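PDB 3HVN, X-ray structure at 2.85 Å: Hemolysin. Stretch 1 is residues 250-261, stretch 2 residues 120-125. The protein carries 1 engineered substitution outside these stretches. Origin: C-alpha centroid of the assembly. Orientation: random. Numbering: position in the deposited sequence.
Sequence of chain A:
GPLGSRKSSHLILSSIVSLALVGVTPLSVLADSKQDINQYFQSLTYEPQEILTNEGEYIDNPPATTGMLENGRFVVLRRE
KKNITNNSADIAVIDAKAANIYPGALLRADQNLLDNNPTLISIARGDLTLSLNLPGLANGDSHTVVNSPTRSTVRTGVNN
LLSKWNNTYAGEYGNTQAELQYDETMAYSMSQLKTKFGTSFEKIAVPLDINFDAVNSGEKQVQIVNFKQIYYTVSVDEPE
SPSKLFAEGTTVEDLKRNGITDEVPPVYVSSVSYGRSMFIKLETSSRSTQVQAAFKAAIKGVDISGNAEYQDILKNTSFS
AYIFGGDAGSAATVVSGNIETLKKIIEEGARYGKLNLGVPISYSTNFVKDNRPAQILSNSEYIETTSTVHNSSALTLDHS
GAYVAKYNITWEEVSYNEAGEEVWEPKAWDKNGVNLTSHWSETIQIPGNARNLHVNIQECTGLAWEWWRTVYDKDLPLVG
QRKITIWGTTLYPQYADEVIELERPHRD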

# COMPACT_ATOMS: atom_id res chain seq x y z
N THR A 250 -42.27 -25.13 -10.67
CA THR A 250 -42.67 -25.30 -12.06
C THR A 250 -41.54 -24.92 -13.02
O THR A 250 -41.77 -24.72 -14.21
CB THR A 250 -43.92 -24.46 -12.39
OG1 THR A 250 -43.64 -23.07 -12.17
CG2 THR A 250 -45.09 -24.88 -11.53
N THR A 251 -40.33 -24.83 -12.49
CA THR A 251 -39.16 -24.51 -13.30
C THR A 251 -38.61 -25.77 -13.97
O THR A 251 -37.52 -26.24 -13.63
CB THR A 251 -38.05 -23.85 -12.46
OG1 THR A 251 -37.74 -24.69 -11.34
CG2 THR A 251 -38.51 -22.49 -11.95
N VAL A 252 -39.36 -26.30 -14.92
CA VAL A 252 -38.98 -27.53 -15.61
C VAL A 252 -37.63 -27.40 -16.32
O VAL A 252 -36.64 -28.01 -15.91
CB VAL A 252 -40.06 -27.99 -16.61
CG1 VAL A 252 -40.59 -26.81 -17.41
CG2 VAL A 252 -39.53 -29.09 -17.52
N GLU A 253 -37.60 -26.61 -17.39
CA GLU A 253 -36.37 -26.41 -18.15
C GLU A 253 -36.27 -24.95 -18.60
O GLU A 253 -35.73 -24.66 -19.67
CB GLU A 253 -36.34 -27.35 -19.36
CG GLU A 253 -34.98 -27.46 -20.02
CD GLU A 253 -34.98 -28.41 -21.21
OE1 GLU A 253 -36.01 -29.09 -21.42
OE2 GLU A 253 -33.96 -28.47 -21.93
N ASP A 254 -36.80 -24.05 -17.79
CA ASP A 254 -36.79 -22.63 -18.09
C ASP A 254 -35.44 -22.01 -17.73
O ASP A 254 -35.37 -20.86 -17.30
CB ASP A 254 -37.91 -21.91 -17.35
CG ASP A 254 -39.27 -22.50 -17.63
OD1 ASP A 254 -39.39 -23.30 -18.58
OD2 ASP A 254 -40.23 -22.18 -16.90
N LEU A 255 -34.37 -22.78 -17.92
CA LEU A 255 -33.03 -22.33 -17.59
C LEU A 255 -32.25 -21.93 -18.85
O LEU A 255 -31.51 -20.95 -18.85
CB LEU A 255 -32.26 -23.41 -16.83
CG LEU A 255 -32.94 -23.94 -15.56
CD1 LEU A 255 -32.07 -25.00 -14.89
CD2 LEU A 255 -33.24 -22.81 -14.60
N LYS A 256 -32.44 -22.70 -19.91
CA LYS A 256 -31.75 -22.45 -21.17
C LYS A 256 -32.24 -21.16 -21.83
O LYS A 256 -31.62 -20.65 -22.76
CB LYS A 256 -31.92 -23.63 -22.13
CG LYS A 256 -31.33 -24.93 -21.60
CD LYS A 256 -31.56 -26.08 -22.58
CE LYS A 256 -30.96 -27.37 -22.05
NZ LYS A 256 -31.20 -28.52 -22.97
N ARG A 257 -33.36 -20.64 -21.34
CA ARG A 257 -33.91 -19.39 -21.85
C ARG A 257 -33.53 -18.21 -20.96
O ARG A 257 -34.18 -17.16 -21.00
CB ARG A 257 -35.43 -19.49 -22.00
CG ARG A 257 -35.89 -20.50 -23.04
CD ARG A 257 -37.39 -20.44 -23.25
NE ARG A 257 -38.14 -20.80 -22.05
CZ ARG A 257 -39.46 -20.92 -21.99
NH1 ARG A 257 -40.19 -20.71 -23.08
NH2 ARG A 257 -40.05 -21.25 -20.86
N ASN A 258 -32.49 -18.39 -20.16
CA ASN A 258 -31.99 -17.33 -19.29
C ASN A 258 -30.48 -17.18 -19.35
O ASN A 258 -29.91 -16.26 -18.78
CB ASN A 258 -32.44 -17.57 -17.84
CG ASN A 258 -33.83 -17.01 -17.57
OD1 ASN A 258 -34.20 -15.96 -18.09
ND2 ASN A 258 -34.59 -17.71 -16.74
N GLY A 259 -29.82 -18.10 -20.06
CA GLY A 259 -28.39 -18.04 -20.24
C GLY A 259 -27.61 -19.04 -19.41
O GLY A 259 -26.43 -18.86 -19.15
N ILE A 260 -28.28 -20.11 -19.00
CA ILE A 260 -27.64 -21.16 -18.22
C ILE A 260 -27.11 -22.27 -19.14
O ILE A 260 -27.88 -22.89 -19.87
CB ILE A 260 -28.59 -21.78 -17.18
CG1 ILE A 260 -29.03 -20.71 -16.17
CG2 ILE A 260 -27.92 -22.94 -16.47
CD1 ILE A 260 -29.89 -21.25 -15.06
N THR A 261 -25.81 -22.50 -19.09
CA THR A 261 -25.17 -23.50 -19.93
C THR A 261 -23.92 -24.05 -19.25
O THR A 261 -23.48 -23.53 -18.23
CB THR A 261 -24.77 -22.91 -21.30
OG1 THR A 261 -25.80 -22.03 -21.76
CG2 THR A 261 -24.55 -24.01 -22.33
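Stretch 2 120-125: LISIAR

Neither stretch forms a regular helix or strand, so their relation is best defined by residue pairing. The nearest CA pairs are Thr251 with Ala124, their CA atoms 7.6 Å apart, and Asn258 with Ile121, their CA atoms 6.6 Å apart. As stretch 1 advances, its partners move back along the sequence of stretch 2, so the two segments run in broadly opposite directions. The contact is modest, burying 300 Å² summed over both sides, and no hydrogen bond crosses it. Packing of side chains against side chains and backbone therefore accounts for the fit.

At the start of stretch 1, the CA-to-CB bond of Thr250 points sideways and the residue makes no contact. Thr251 points toward stretch 2 and, with chi1 in the p well, places its methyl CG2 4.3 Å from Ala124 CB; Thr251 CG2 is equally far from Ala124 O. Val252 and Glu253 then lie out of reach, the backbone having carried them away from stretch 2.

Contact resumes at Asp254, chiefly through its backbone: Asp254 O lies 3.3 Å from Ile123 CD1, whereas Asp254 CB is 4.5 Å from that same methyl. The carboxylate is engaged within its own stretch, where Arg257 NH2 and Asp254 OD1, 3.1 Å apart, form a salt bridge whose hydrogen bond is weak, with an angle of 131°. Leu255 starts sideways, but its m,t rotamer brings Leu255 CD2 to 4.1 Å from Ile123 CD1, an apolar contact. Lys256 and Arg257 are again out of reach; Lys256 NZ forms a salt bridge with Glu253 OE2 at 2.9 Å.

Asn258 loses more area to stretch 2 than any other residue of stretch 1, 67 Å². It meets two isoleucines: Asn258 CB is 3.9 Å from Ile121 CG2, and Asn258 ND2 is 3.2 Å from Ile123 CD1. The extended t,t rotamer of Ile123 carries CD1 to Asp254, Leu255 and Asn258 alike, so one methyl gathers three contacts. The turn beneath them is held by Asn258 N donating to Leu255 O at 3.0 Å and, weakly, by Ile260 N donating to the same Leu255 O at 3.3 Å.

Gly259 follows with phi/psi of 105/22°, where a CB would jam against the preceding carbonyl oxygen. Ile260 then points toward stretch 2 and closes the interface, its CG1 4.3 Å from Ile121 CD1 in an apolar contact between buried residues. Thr261 lies beyond reach.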

# COMPACT_ATOMS: atom_id res chain seq x y z
N LEU A 120 -27.71 -10.12 -13.98
CA LEU A 120 -28.73 -10.70 -13.11
C LEU A 120 -29.67 -11.62 -13.88
O LEU A 120 -30.08 -11.30 -15.00
CB LEU A 120 -29.52 -9.59 -12.42
CG LEU A 120 -30.32 -9.93 -11.16
CD1 LEU A 120 -30.68 -8.66 -10.40
CD2 LEU A 120 -31.57 -10.73 -11.48
N ILE A 121 -30.01 -12.75 -13.28
CA ILE A 121 -30.96 -13.68 -13.88
C ILE A 121 -32.33 -13.54 -13.23
O ILE A 121 -32.60 -14.16 -12.19
CB ILE A 121 -30.49 -15.14 -13.76
CG1 ILE A 121 -29.11 -15.31 -14.40
CG2 ILE A 121 -31.49 -16.09 -14.39
CD1 ILE A 121 -28.62 -16.74 -14.44
N SER A 122 -33.19 -12.73 -13.83
CA SER A 122 -34.53 -12.49 -13.30
C SER A 122 -35.49 -13.63 -13.65
O SER A 122 -36.27 -13.52 -14.60
CB SER A 122 -35.08 -11.16 -13.80
OG SER A 122 -35.04 -11.09 -15.21
N ILE A 123 -35.42 -14.71 -12.88
CA ILE A 123 -36.30 -15.86 -13.09
C ILE A 123 -37.11 -16.12 -11.83
O ILE A 123 -36.85 -15.53 -10.78
CB ILE A 123 -35.48 -17.12 -13.43
CG1 ILE A 123 -36.39 -18.20 -14.02
CG2 ILE A 123 -34.74 -17.63 -12.20
CD1 ILE A 123 -35.68 -19.51 -14.28
N ALA A 124 -38.12 -16.98 -11.94
CA ALA A 124 -38.92 -17.37 -10.78
C ALA A 124 -38.01 -17.85 -9.66
O ALA A 124 -37.41 -18.92 -9.75
CB ALA A 124 -39.92 -18.45 -11.17
N ARG A 125 -37.92 -17.06 -8.60
CA ARG A 125 -37.00 -17.34 -7.50
C ARG A 125 -37.64 -18.21 -6.42
O ARG A 125 -38.82 -18.08 -6.12
CB ARG A 125 -36.49 -16.04 -6.89
CG ARG A 125 -35.70 -15.17 -7.85
CD ARG A 125 -34.51 -15.91 -8.42
NE ARG A 125 -33.76 -16.60 -7.37
CZ ARG A 125 -32.84 -16.02 -6.61
NH1 ARG A 125 -32.56 -14.73 -6.77
NH2 ARG A 125 -32.20 -16.72 -5.68